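PDB 3BGY: probable mRNA-capping enzyme from Acanthamoeba polyphaga mimivirus, which caps viral mRNA through triphosphatase, guanylyltransferase and methyltransferase activities, of which this N-terminal domain supplies the triphosphatase, removing the terminal phosphate of the RNA 5' end. Local coordinates for residues G95-K100 / N107-Y112; W140-K145 / S226-V231; N183-I188 / N217-N222. All coordinates share one frame; numbering follows the deposited sequence. Where two conformers were deposited one is given.

The chain forms an eight-stranded antiparallel barrel of the tunnel triphosphatase type, a family whose metal-dependent chemistry takes place inside the barrel; all three contacts lie on its outside, between helices, or where a helix or its lead-in loop meets a strand or turn of the wall. Contact 1 joins two consecutive helices on one side of the chain's centre. Contacts 2 and 3 lie on the opposite side, their centres 38 Å from that of contact 1. Those two are neighbours, centres 12 Å apart: contact 2 uses the middle of helix 221-235 and contact 3 the loop that leads into it. Glu227 connects them: OE1 lies 3.0 Å from Ser186 OG and OE2 3.0 Å from Asn183 ND2.

Contact 1: G95-K100 / N107-Y112; sequences GEFITK and NDISRY
Two consecutive helices, 91-101 and 106-115, form a helical pair on the outer wall of the tunnel barrel, and Phe97 of the first meets Ile109 and Tyr112 of the second. The backbones stay well separated, with Phe97 CA 9.5 Å from Ile109 CA, so large side chains have to bridge the interval. Phe97 does this with CG anti to the backbone N (chi1 175°), which swings the ring toward the second helix although its CB does not point directly there. One edge of that ring does the touching. Its CD1 lies 3.7 Å from Tyr112 CE2, and its CE1 comes within 3.9 Å of Tyr112 CD2, close to the plane of the phenylalanine. The two rings are tilted by 34° with centroids 6.0 Å apart, an oblique meeting that is neither a parallel stack nor a T-shape. At the far end of the ring, CZ touches the CG2 branch of Ile109 at 4.0 Å, the two side chains crossing at about a right angle. The beta-branched isoleucine suits this position because CG2 can meet the aromatic edge close to its own backbone while CG1 extends separately.

Phe101 meets both aromatic rings and also touches Ile109, enlarging the apolar cluster. Toward the barrel, Phe97 rests on Leu72, Ile74 and Tyr172, and Ile109 on Ile170 and Tyr172, so the helix pair is seated on strands 66-77 and 169-183. Away from this interface, helix 106-115 carries its charges on its exposed side. There Arg111 NE donates to Asn107 O, already the acceptor for Arg111 N from the opposite face of its plane, while Arg111 NH2 forms a salt bridge with Asp108 OD1 at 2.6 Å.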
# COMPACT_ATOMS: atom_id res chain seq x y z
N GLY A 95 10.21 -13.92 -11.27
CA GLY A 95 10.32 -14.55 -12.58
C GLY A 95 9.96 -16.01 -12.55
O GLY A 95 9.26 -16.51 -13.43
N GLU A 96 10.38 -16.69 -11.48
CA GLU A 96 10.10 -18.11 -11.27
C GLU A 96 8.63 -18.36 -11.03
O GLU A 96 8.07 -19.32 -11.56
CB GLU A 96 10.92 -18.67 -10.12
CG GLU A 96 12.36 -18.97 -10.49
CD GLU A 96 13.10 -19.72 -9.40
OE1 GLU A 96 12.54 -20.69 -8.84
OE2 GLU A 96 14.26 -19.35 -9.11
N PHE A 97 7.99 -17.46 -10.28
CA PHE A 97 6.57 -17.55 -10.00
C PHE A 97 5.77 -17.41 -11.30
O PHE A 97 4.87 -18.20 -11.55
CB PHE A 97 6.16 -16.47 -8.99
CG PHE A 97 4.67 -16.41 -8.72
CD1 PHE A 97 4.07 -17.29 -7.82
CD2 PHE A 97 3.87 -15.49 -9.42
CE1 PHE A 97 2.67 -17.27 -7.61
CE2 PHE A 97 2.46 -15.46 -9.22
CZ PHE A 97 1.86 -16.35 -8.32
N ILE A 98 6.08 -16.37 -12.08
CA ILE A 98 5.38 -16.12 -13.35
C ILE A 98 5.51 -17.27 -14.34
O ILE A 98 4.50 -17.74 -14.85
CB ILE A 98 5.84 -14.78 -14.00
CG1 ILE A 98 5.40 -13.60 -13.12
CG2 ILE A 98 5.25 -14.62 -15.44
CD1 ILE A 98 5.97 -12.27 -13.53
N THR A 99 6.74 -17.75 -14.56
CA THR A 99 6.97 -18.86 -15.49
C THR A 99 6.30 -20.16 -15.05
O THR A 99 5.65 -20.83 -15.86
CB THR A 99 8.48 -19.11 -15.75
OG1 THR A 99 9.15 -19.35 -14.51
CG2 THR A 99 9.12 -17.93 -16.44
N LYS A 100 6.38 -20.45 -13.75
CA LYS A 100 5.79 -21.67 -13.19
C LYS A 100 4.26 -21.66 -13.11
O LYS A 100 3.61 -22.65 -13.46
CB LYS A 100 6.36 -21.98 -11.79
CG LYS A 100 5.97 -23.35 -11.21
CD LYS A 100 6.65 -23.67 -9.88
CE LYS A 100 6.25 -25.07 -9.39
NZ LYS A 100 6.91 -25.45 -8.11
N ASN A 107 -6.59 -22.52 -7.85
CA ASN A 107 -6.51 -23.26 -6.58
C ASN A 107 -5.06 -23.64 -6.28
O ASN A 107 -4.66 -23.56 -5.12
CB ASN A 107 -7.38 -24.52 -6.61
CG ASN A 107 -7.66 -25.05 -5.21
OD1 ASN A 107 -7.19 -26.12 -4.84
ND2 ASN A 107 -8.42 -24.30 -4.43
N ASP A 108 -4.29 -23.98 -7.32
CA ASP A 108 -2.85 -24.32 -7.20
C ASP A 108 -2.08 -23.08 -6.75
O ASP A 108 -1.16 -23.18 -5.94
CB ASP A 108 -2.25 -24.75 -8.54
CG ASP A 108 -2.59 -26.20 -8.92
OD1 ASP A 108 -3.01 -26.98 -8.04
OD2 ASP A 108 -2.42 -26.55 -10.10
N ILE A 109 -2.46 -21.92 -7.31
CA ILE A 109 -1.83 -20.66 -6.96
C ILE A 109 -2.15 -20.26 -5.51
O ILE A 109 -1.22 -19.91 -4.76
CB ILE A 109 -2.22 -19.51 -7.95
CG1 ILE A 109 -1.74 -19.87 -9.36
CG2 ILE A 109 -1.63 -18.14 -7.46
CD1 ILE A 109 -2.22 -18.96 -10.49
N SER A 110 -3.42 -20.36 -5.11
CA SER A 110 -3.82 -20.01 -3.74
C SER A 110 -3.13 -20.88 -2.70
O SER A 110 -2.61 -20.38 -1.70
CB SER A 110 -5.32 -20.12 -3.57
OG SER A 110 -6.01 -19.18 -4.37
N ARG A 111 -3.02 -22.17 -3.01
CA ARG A 111 -2.41 -23.13 -2.07
C ARG A 111 -0.92 -22.84 -1.93
O ARG A 111 -0.40 -22.87 -0.82
CB ARG A 111 -2.68 -24.56 -2.54
CG ARG A 111 -4.05 -25.04 -2.11
CD ARG A 111 -4.29 -26.47 -2.59
NE ARG A 111 -4.44 -26.53 -4.04
CZ ARG A 111 -4.43 -27.65 -4.77
NH1 ARG A 111 -4.25 -28.83 -4.19
NH2 ARG A 111 -4.66 -27.58 -6.07
N TYR A 112 -0.28 -22.43 -3.03
CA TYR A 112 1.13 -22.06 -3.04
C TYR A 112 1.31 -20.79 -2.22
O TYR A 112 2.18 -20.71 -1.36
CB TYR A 112 1.67 -21.86 -4.47
CG TYR A 112 3.10 -21.29 -4.55
CD1 TYR A 112 4.23 -22.12 -4.36
CD2 TYR A 112 3.32 -19.90 -4.79
CE1 TYR A 112 5.56 -21.58 -4.40
CE2 TYR A 112 4.64 -19.36 -4.82
CZ TYR A 112 5.74 -20.20 -4.62
OH TYR A 112 7.01 -19.67 -4.66

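Contact 2: W140-K145 / S226-V231; sequences WAITIK and SELLNV
Trp140 and Ile142, in the run of chain that carries barrel strand 142-152, pack against Leu229 and Leu228 of helix 221-235, which lies along the outside of the tunnel barrel. The contact across the segments is apolar and made by the ends of side chains. Ile142 CD1 meets Leu228 CD1 at 4.0 Å, methyl to methyl. Its CG1 lies between the backbone N and the carbonyl carbon (chi1 47°), and from there the chain extends CD1 toward the helix. Trp140 CH2, on the six-membered part of the indole, approaches Leu229 CD2 at 4.1 Å from an oblique direction. The wide indole suits the partly exposed margin, where it can span to the next helical residue, whereas the compact aliphatic pair fills the buried side.

The aromatic neighbours continue this packing: Phe232 meets the indole of Trp140, and Phe42 of the adjoining strand 36-42 touches both Ile142 and Leu228. Leu213 also touches Leu228, so this leucine reaches a third strand of the barrel, 208-215.

No hydrogen bond crosses the contact; the backbone bonds lie within each partner. The helix is held by Asn230 N to Ser226 O and Val231 N to Glu227 O. Ala141 is the centre of an inverse gamma turn, closed by Ile142 N donating to Trp140 O over 2.9 Å.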
# COMPACT_ATOMS: atom_id res chain seq x y z
N TRP A 140 -10.92 18.65 -2.02
CA TRP A 140 -9.50 18.31 -2.15
C TRP A 140 -9.47 16.87 -2.60
O TRP A 140 -10.18 16.02 -2.05
CB TRP A 140 -8.74 18.47 -0.83
CG TRP A 140 -8.67 19.89 -0.38
CD1 TRP A 140 -9.63 20.56 0.33
CD2 TRP A 140 -7.60 20.81 -0.58
NE1 TRP A 140 -9.22 21.83 0.59
CE2 TRP A 140 -7.98 22.03 0.05
CE3 TRP A 140 -6.35 20.74 -1.22
CZ2 TRP A 140 -7.16 23.17 0.06
CZ3 TRP A 140 -5.51 21.88 -1.22
CH2 TRP A 140 -5.93 23.09 -0.57
N ALA A 141 -8.65 16.58 -3.59
CA ALA A 141 -8.57 15.24 -4.18
C ALA A 141 -7.75 14.22 -3.37
O ALA A 141 -6.71 13.71 -3.83
CB ALA A 141 -8.06 15.34 -5.62
N ILE A 142 -8.21 13.96 -2.14
CA ILE A 142 -7.58 12.99 -1.24
C ILE A 142 -8.57 12.23 -0.43
O ILE A 142 -9.72 12.66 -0.26
CB ILE A 142 -6.63 13.64 -0.17
CG1 ILE A 142 -7.28 14.85 0.52
CG2 ILE A 142 -5.32 13.97 -0.76
CD1 ILE A 142 -6.55 15.35 1.74
N THR A 143 -8.15 11.04 0.01
CA THR A 143 -8.95 10.25 0.92
C THR A 143 -8.07 9.95 2.12
O THR A 143 -6.85 9.92 1.98
CB THR A 143 -9.52 8.94 0.33
OG1 THR A 143 -8.47 8.07 -0.12
CG2 THR A 143 -10.47 9.23 -0.81
N ILE A 144 -8.67 9.85 3.30
CA ILE A 144 -7.90 9.53 4.51
C ILE A 144 -8.40 8.14 4.87
O ILE A 144 -9.61 7.92 4.98
CB ILE A 144 -8.23 10.49 5.69
CG1 ILE A 144 -8.31 11.97 5.27
CG2 ILE A 144 -7.26 10.28 6.82
CD1 ILE A 144 -7.03 12.65 4.94
N LYS A 145 -7.49 7.20 5.12
CA LYS A 145 -7.91 5.83 5.41
C LYS A 145 -7.14 5.24 6.55
O LYS A 145 -5.94 5.49 6.68
CB LYS A 145 -7.65 4.96 4.15
CG LYS A 145 -8.11 3.48 4.18
CD LYS A 145 -7.51 2.72 2.99
CE LYS A 145 -8.09 1.31 2.83
NZ LYS A 145 -7.39 0.52 1.77
N SER A 226 -0.26 20.53 7.41
CA SER A 226 0.91 21.24 6.84
C SER A 226 1.66 20.34 5.86
O SER A 226 2.07 20.79 4.80
CB SER A 226 1.87 21.67 7.94
OG SER A 226 1.30 22.68 8.74
N GLU A 227 1.78 19.06 6.20
CA GLU A 227 2.47 18.11 5.31
C GLU A 227 1.67 17.87 4.04
O GLU A 227 2.23 17.82 2.94
CB GLU A 227 2.78 16.79 6.03
CG GLU A 227 3.94 16.94 7.00
CD GLU A 227 4.38 15.65 7.67
OE1 GLU A 227 3.92 14.56 7.26
OE2 GLU A 227 5.18 15.74 8.63
N LEU A 228 0.34 17.83 4.15
CA LEU A 228 -0.49 17.60 2.96
C LEU A 228 -0.46 18.83 2.05
O LEU A 228 -0.47 18.68 0.84
CB LEU A 228 -1.93 17.26 3.34
CG LEU A 228 -2.13 15.97 4.13
CD1 LEU A 228 -3.58 15.75 4.41
CD2 LEU A 228 -1.53 14.80 3.39
N LEU A 229 -0.40 20.03 2.65
CA LEU A 229 -0.30 21.27 1.88
C LEU A 229 1.00 21.30 1.07
O LEU A 229 0.99 21.72 -0.08
CB LEU A 229 -0.41 22.50 2.78
CG LEU A 229 -1.84 22.90 3.15
CD1 LEU A 229 -1.81 24.03 4.16
CD2 LEU A 229 -2.63 23.28 1.89
N ASN A 230 2.10 20.82 1.67
CA ASN A 230 3.40 20.77 0.99
C ASN A 230 3.33 19.88 -0.26
O ASN A 230 3.82 20.26 -1.33
CB ASN A 230 4.50 20.27 1.92
CG ASN A 230 4.94 21.30 2.95
OD1 ASN A 230 4.64 22.49 2.85
ND2 ASN A 230 5.68 20.84 3.96
N VAL A 231 2.66 18.73 -0.13
CA VAL A 231 2.51 17.79 -1.27
C VAL A 231 1.61 18.41 -2.36
O VAL A 231 1.93 18.34 -3.56
CB VAL A 231 1.92 16.43 -0.82
CG1 VAL A 231 1.81 15.48 -2.00
CG2 VAL A 231 2.79 15.82 0.27

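Contact 3: N183-I188 / N217-N222; sequences NKNSRI and NKIDIN
Asn185 and Asn217 meet through their side-chain amides where the hairpin turn between strands 169-183 and 186-196 lies beside the loop leading into helix 221-235. Asn217 ND2 donates to Asn185 OD1 over 2.9 Å, with an N-H...O angle of 154°. The donor lies in the plane of the accepting carbonyl, although the two amide planes are 74° apart. A weak backbone bond runs alongside, from Asn217 N to Asn185 O at 3.4 Å. Beside the amide pair, Ile219 supplies the apolar part: its CG2 packs against Asn185 CB at 3.5 Å. With CG1 set between the backbone N and the carbonyl carbon (chi1 58°), CG2 is the branch left facing the asparagine.

In the next shell, Asn183 shapes the turn. Its OD1 accepts from Asn185 N over 2.9 Å, in the carbonyl plane and on a lone pair, forming an Asx turn. Glu227 of helix 221-235 in turn holds Asn183 ND2 and Ser186 OG, joining the helix to both ends of the turn. On the other segment, Asp220 is the N-cap of that helix: its OD1 accepts from Asn222 N at 2.9 Å and also from Asn222 ND2 at 2.8 Å, and its negative carboxylate would probably interact favourably with the helix dipole.

Asparagine fits the turn because one amide can both donate and accept: Asn183 OD1 takes Asn185 N while its ND2 goes to Glu227, and Asn185 OD1 takes Asn217 ND2. The Asn185-Asn217 pair is thus a neutral, directional bond beside a small apolar patch at the surface.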
# COMPACT_ATOMS: atom_id res chain seq x y z
N ASN A 183 10.58 12.39 7.66
CA ASN A 183 10.91 12.63 9.07
C ASN A 183 10.62 11.34 9.80
O ASN A 183 10.17 10.37 9.19
CB ASN A 183 10.15 13.85 9.69
CG ASN A 183 8.64 13.77 9.51
OD1 ASN A 183 8.00 12.77 9.86
ND2 ASN A 183 8.04 14.85 9.01
N LYS A 184 10.83 11.33 11.12
CA LYS A 184 10.61 10.13 11.92
C LYS A 184 9.19 9.57 11.95
O LYS A 184 9.01 8.38 12.15
CB LYS A 184 11.08 10.37 13.37
CG LYS A 184 10.60 11.68 13.97
CD LYS A 184 11.14 11.91 15.38
CE LYS A 184 10.74 13.31 15.87
NZ LYS A 184 11.29 13.64 17.21
N ASN A 185 8.23 10.42 11.59
CA ASN A 185 6.82 10.04 11.67
C ASN A 185 6.02 9.85 10.40
O ASN A 185 4.89 9.35 10.46
CB ASN A 185 6.10 11.05 12.56
CG ASN A 185 6.81 11.26 13.88
OD1 ASN A 185 7.15 10.30 14.56
ND2 ASN A 185 7.05 12.51 14.25
N SER A 186 6.60 10.18 9.27
CA SER A 186 5.87 10.05 8.02
C SER A 186 6.76 9.70 6.84
O SER A 186 7.94 10.03 6.82
CB SER A 186 5.09 11.33 7.72
OG SER A 186 5.97 12.42 7.66
N ARG A 187 6.13 9.09 5.85
CA ARG A 187 6.83 8.63 4.64
C ARG A 187 5.95 8.87 3.42
O ARG A 187 4.73 8.73 3.50
CB ARG A 187 7.09 7.13 4.83
CG ARG A 187 8.01 6.48 3.83
CD ARG A 187 8.17 4.99 4.15
NE ARG A 187 6.98 4.27 3.66
CZ ARG A 187 6.06 3.68 4.42
NH1 ARG A 187 6.18 3.67 5.74
NH2 ARG A 187 4.96 3.20 3.85
N ILE A 188 6.57 9.31 2.33
CA ILE A 188 5.86 9.53 1.07
C ILE A 188 6.14 8.30 0.19
O ILE A 188 7.29 7.96 0.00
CB ILE A 188 6.39 10.80 0.33
CG1 ILE A 188 5.94 12.08 1.07
CG2 ILE A 188 5.88 10.84 -1.16
CD1 ILE A 188 4.47 12.49 0.85
N ASN A 217 4.36 7.06 12.92
CA ASN A 217 3.91 7.30 14.31
C ASN A 217 2.83 8.36 14.20
O ASN A 217 2.74 9.05 13.18
CB ASN A 217 5.02 7.87 15.19
CG ASN A 217 6.20 6.94 15.34
OD1 ASN A 217 6.05 5.81 15.81
ND2 ASN A 217 7.36 7.40 14.90
N LYS A 218 1.99 8.46 15.24
CA LYS A 218 0.92 9.47 15.30
C LYS A 218 1.55 10.86 15.29
O LYS A 218 2.69 11.03 15.73
CB LYS A 218 0.14 9.32 16.63
CG LYS A 218 -1.04 10.31 16.87
CD LYS A 218 -1.37 10.52 18.37
CE LYS A 218 -0.17 11.02 19.20
NZ LYS A 218 -0.55 11.77 20.45
N ILE A 219 0.85 11.80 14.66
CA ILE A 219 1.27 13.20 14.62
C ILE A 219 0.01 14.03 14.87
O ILE A 219 -1.09 13.51 14.75
CB ILE A 219 1.92 13.66 13.27
CG1 ILE A 219 0.98 13.46 12.07
CG2 ILE A 219 3.23 12.91 13.05
CD1 ILE A 219 1.54 13.96 10.76
N ASP A 220 0.20 15.29 15.21
CA ASP A 220 -0.92 16.21 15.44
C ASP A 220 -1.55 16.44 14.07
O ASP A 220 -0.86 16.56 13.08
CB ASP A 220 -0.38 17.52 15.98
CG ASP A 220 -1.49 18.48 16.46
OD1 ASP A 220 -1.99 19.27 15.65
OD2 ASP A 220 -1.84 18.41 17.64
N ILE A 221 -2.88 16.62 14.04
CA ILE A 221 -3.54 16.88 12.76
C ILE A 221 -3.07 18.15 12.05
O ILE A 221 -3.11 18.25 10.82
CB ILE A 221 -5.05 16.90 12.94
CG1 ILE A 221 -5.75 16.84 11.57
CG2 ILE A 221 -5.46 18.10 13.76
CD1 ILE A 221 -7.24 16.76 11.66
N ASN A 222 -2.63 19.14 12.84
CA ASN A 222 -2.15 20.38 12.26
C ASN A 222 -0.83 20.16 11.52
O ASN A 222 -0.59 20.77 10.49
CB ASN A 222 -2.07 21.48 13.32
CG ASN A 222 -3.45 21.85 13.82
OD1 ASN A 222 -4.21 22.50 13.10
ND2 ASN A 222 -3.82 21.34 14.99